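Local coordinates for catechol 1,2 dioxygenase (Acinetobacter radioresistens, PDB 2XSU) that catalyses the intradiol cleavage of catechol by molecular oxygen to cis,cis-muconate, using a ferric iron, and works as a homodimer, at the interface of chains A and B. Sequence-based numbering; all coordinates share one arbitrary frame. Chains: chain A/B, Catechol 1,2 dioxygenase.

The interface of chains A and B. Residues chain A 77, 82-83, 86, 305-307; chain B 54, 57-58, 61.
In this homodimer of the intradiol dioxygenase family, helix 54-69 of chain B lies against helices 73-80 and 82-96 and the C-terminal segment of chain A, and one indole clamped between a cation and an aliphatic branch illustrates how an aromatic residue can anchor a subunit contact. B:Trp58 gives up the largest area to the partner in this patch, 119 Å²; its CG stands anti to the carbonyl carbon (chi1 -63°), which carries the ring out toward chain A. A:Arg307 covers one face. Its chain, anti to the backbone N at CG and extended as far as NE, runs obliquely across the indole, so that CD sits 3.6 Å from the centroid of the five-membered ring in a CH-pi contact. Farther out, the guanidinium lies almost parallel to the ring, 8° off, with CZ 3.6 Å from the centroid of the six-membered ring, a cation-pi stack. Against the opposite face, toward the rim, comes the CD1 methyl of A:Leu86, 4.0 Å from CZ2 of B:Trp58. At the edge, CG of A:Glu83 meets CH2 of B:Trp58 in the ring plane at 3.8 Å. A:Val305 crosses the indole obliquely, its CG1 methyl 3.6 Å from CD1 of B:Trp58 and near NE1. The carboxylate of A:Glu83 stands nearly upright to the indole, 80° between planes, and NH1 of A:Arg307 makes a weak hydrogen bond of 3.3 Å to its OE2, within a salt bridge inside chain A that may steady the guanidinium and partly offset its charge. Around this tight sandwich the contact is thinner, and apolar. A:Leu82, with 20 Å² hidden, and A:Leu86 point tip to tip at B:Val57, the CD2 of A:Leu86 and CG2 of B:Val57 being 4.0 Å apart, and B:Leu61 gives up 8 Å², touching A:Ala77 through one methyl. A:Glu306, poorly ordered, hides 3 Å², so the segment appears to be held by its neighbours A:Val305 and A:Arg307 rather than by this side chain.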
loop_
_atom_site.group_PDB
_atom_site.type_symbol
_atom_site.label_atom_id
_atom_site.label_comp_id
_atom_site.label_asym_id
_atom_site.label_seq_id
_atom_site.Cartn_x
_atom_site.Cartn_y
_atom_site.Cartn_z
ATOM N N ALA A 77 2.014 -8.159 6.469
ATOM C CA ALA A 77 1.032 -9.245 6.303
ATOM C C ALA A 77 1.236 -10.340 7.347
ATOM O O ALA A 77 0.258 -10.907 7.891
ATOM C CB ALA A 77 1.093 -9.811 4.879
ATOM N N LEU A 82 -2.596 -11.642 8.695
ATOM C CA LEU A 82 -3.178 -11.997 7.406
ATOM C C LEU A 82 -2.514 -13.236 6.798
ATOM O O LEU A 82 -3.193 -14.094 6.231
ATOM C CB LEU A 82 -3.065 -10.797 6.443
ATOM C CG LEU A 82 -3.390 -11.009 4.966
ATOM C CD1 LEU A 82 -4.856 -11.394 4.782
ATOM C CD2 LEU A 82 -3.080 -9.709 4.182
ATOM N N GLU A 83 -1.184 -13.332 6.893
ATOM C CA GLU A 83 -0.500 -14.468 6.286
ATOM C C GLU A 83 -0.932 -15.787 6.967
ATOM O O GLU A 83 -1.278 -16.760 6.291
ATOM C CB GLU A 83 1.032 -14.252 6.374
ATOM C CG GLU A 83 1.783 -15.261 5.523
ATOM C CD GLU A 83 3.292 -14.933 5.405
ATOM O OE1 GLU A 83 3.762 -14.028 6.135
ATOM O OE2 GLU A 83 3.965 -15.586 4.567
ATOM N N LEU A 86 -4.470 -16.896 5.897
ATOM C CA LEU A 86 -4.536 -17.590 4.614
ATOM C C LEU A 86 -4.307 -19.081 4.821
ATOM O O LEU A 86 -4.969 -19.894 4.175
ATOM C CB LEU A 86 -3.527 -17.023 3.614
ATOM C CG LEU A 86 -3.619 -15.546 3.249
ATOM C CD1 LEU A 86 -2.504 -15.183 2.261
ATOM C CD2 LEU A 86 -4.993 -15.263 2.665
ATOM N N VAL A 305 1.396 -21.918 -4.195
ATOM C CA VAL A 305 0.984 -20.516 -4.140
ATOM C C VAL A 305 1.895 -19.708 -5.058
ATOM O O VAL A 305 3.104 -19.672 -4.849
ATOM C CB VAL A 305 1.094 -19.998 -2.678
ATOM C CG1 VAL A 305 0.830 -18.505 -2.600
ATOM C CG2 VAL A 305 0.117 -20.746 -1.771
ATOM N N GLU A 306 1.321 -19.088 -6.092
ATOM C CA GLU A 306 2.038 -18.073 -6.895
ATOM C C GLU A 306 2.248 -16.800 -6.076
ATOM O O GLU A 306 1.313 -16.265 -5.467
ATOM C CB GLU A 306 1.250 -17.717 -8.165
ATOM C CG GLU A 306 0.972 -18.882 -9.089
ATOM C CD GLU A 306 0.083 -18.507 -10.281
ATOM O OE1 GLU A 306 -0.671 -17.494 -10.209
ATOM O OE2 GLU A 306 0.137 -19.245 -11.295
ATOM N N ARG A 307 3.480 -16.306 -6.093
ATOM C CA ARG A 307 3.865 -15.157 -5.291
ATOM C C ARG A 307 5.161 -14.588 -5.872
ATOM O O ARG A 307 6.032 -15.354 -6.318
ATOM C CB ARG A 307 4.076 -15.618 -3.830
ATOM C CG ARG A 307 4.367 -14.468 -2.877
ATOM C CD ARG A 307 4.443 -14.902 -1.390
ATOM N NE ARG A 307 4.863 -13.766 -0.574
ATOM C CZ ARG A 307 5.024 -13.789 0.745
ATOM N NH1 ARG A 307 4.789 -14.911 1.436
ATOM N NH2 ARG A 307 5.413 -12.683 1.382
ATOM N N PRO B 54 -4.822 -17.258 -1.888
ATOM C CA PRO B 54 -3.561 -16.657 -1.491
ATOM C C PRO B 54 -2.846 -15.959 -2.656
ATOM O O PRO B 54 -2.334 -14.881 -2.484
ATOM C CB PRO B 54 -2.749 -17.849 -0.960
ATOM C CG PRO B 54 -3.778 -18.744 -0.446
ATOM C CD PRO B 54 -4.876 -18.679 -1.473
ATOM N N VAL B 57 -4.308 -12.518 -3.025
ATOM C CA VAL B 57 -3.882 -11.615 -1.973
ATOM C C VAL B 57 -2.455 -11.122 -2.224
ATOM O O VAL B 57 -2.176 -9.922 -2.152
ATOM C CB VAL B 57 -3.986 -12.290 -0.577
ATOM C CG1 VAL B 57 -3.400 -11.412 0.517
ATOM C CG2 VAL B 57 -5.443 -12.620 -0.258
ATOM N N TRP B 58 -1.537 -12.031 -2.572
ATOM C CA TRP B 58 -0.156 -11.630 -2.835
ATOM C C TRP B 58 -0.074 -10.698 -4.034
ATOM O O TRP B 58 0.651 -9.728 -3.989
ATOM C CB TRP B 58 0.770 -12.850 -3.016
ATOM C CG TRP B 58 0.873 -13.698 -1.776
ATOM C CD1 TRP B 58 0.681 -15.043 -1.713
ATOM C CD2 TRP B 58 1.167 -13.272 -0.435
ATOM N NE1 TRP B 58 0.817 -15.486 -0.423
ATOM C CE2 TRP B 58 1.145 -14.427 0.380
ATOM C CE3 TRP B 58 1.468 -12.031 0.150
ATOM C CZ2 TRP B 58 1.402 -14.386 1.762
ATOM C CZ3 TRP B 58 1.729 -11.985 1.522
ATOM C CH2 TRP B 58 1.697 -13.171 2.318
ATOM N N LEU B 61 -1.059 -7.240 -2.724
ATOM C CA LEU B 61 0.019 -6.631 -1.927
ATOM C C LEU B 61 1.215 -6.210 -2.796
ATOM O O LEU B 61 1.830 -5.159 -2.566
ATOM C CB LEU B 61 0.451 -7.574 -0.798
ATOM C CG LEU B 61 -0.546 -7.734 0.332
ATOM C CD1 LEU B 61 0.089 -8.661 1.356
ATOM C CD2 LEU B 61 -0.910 -6.391 0.995
#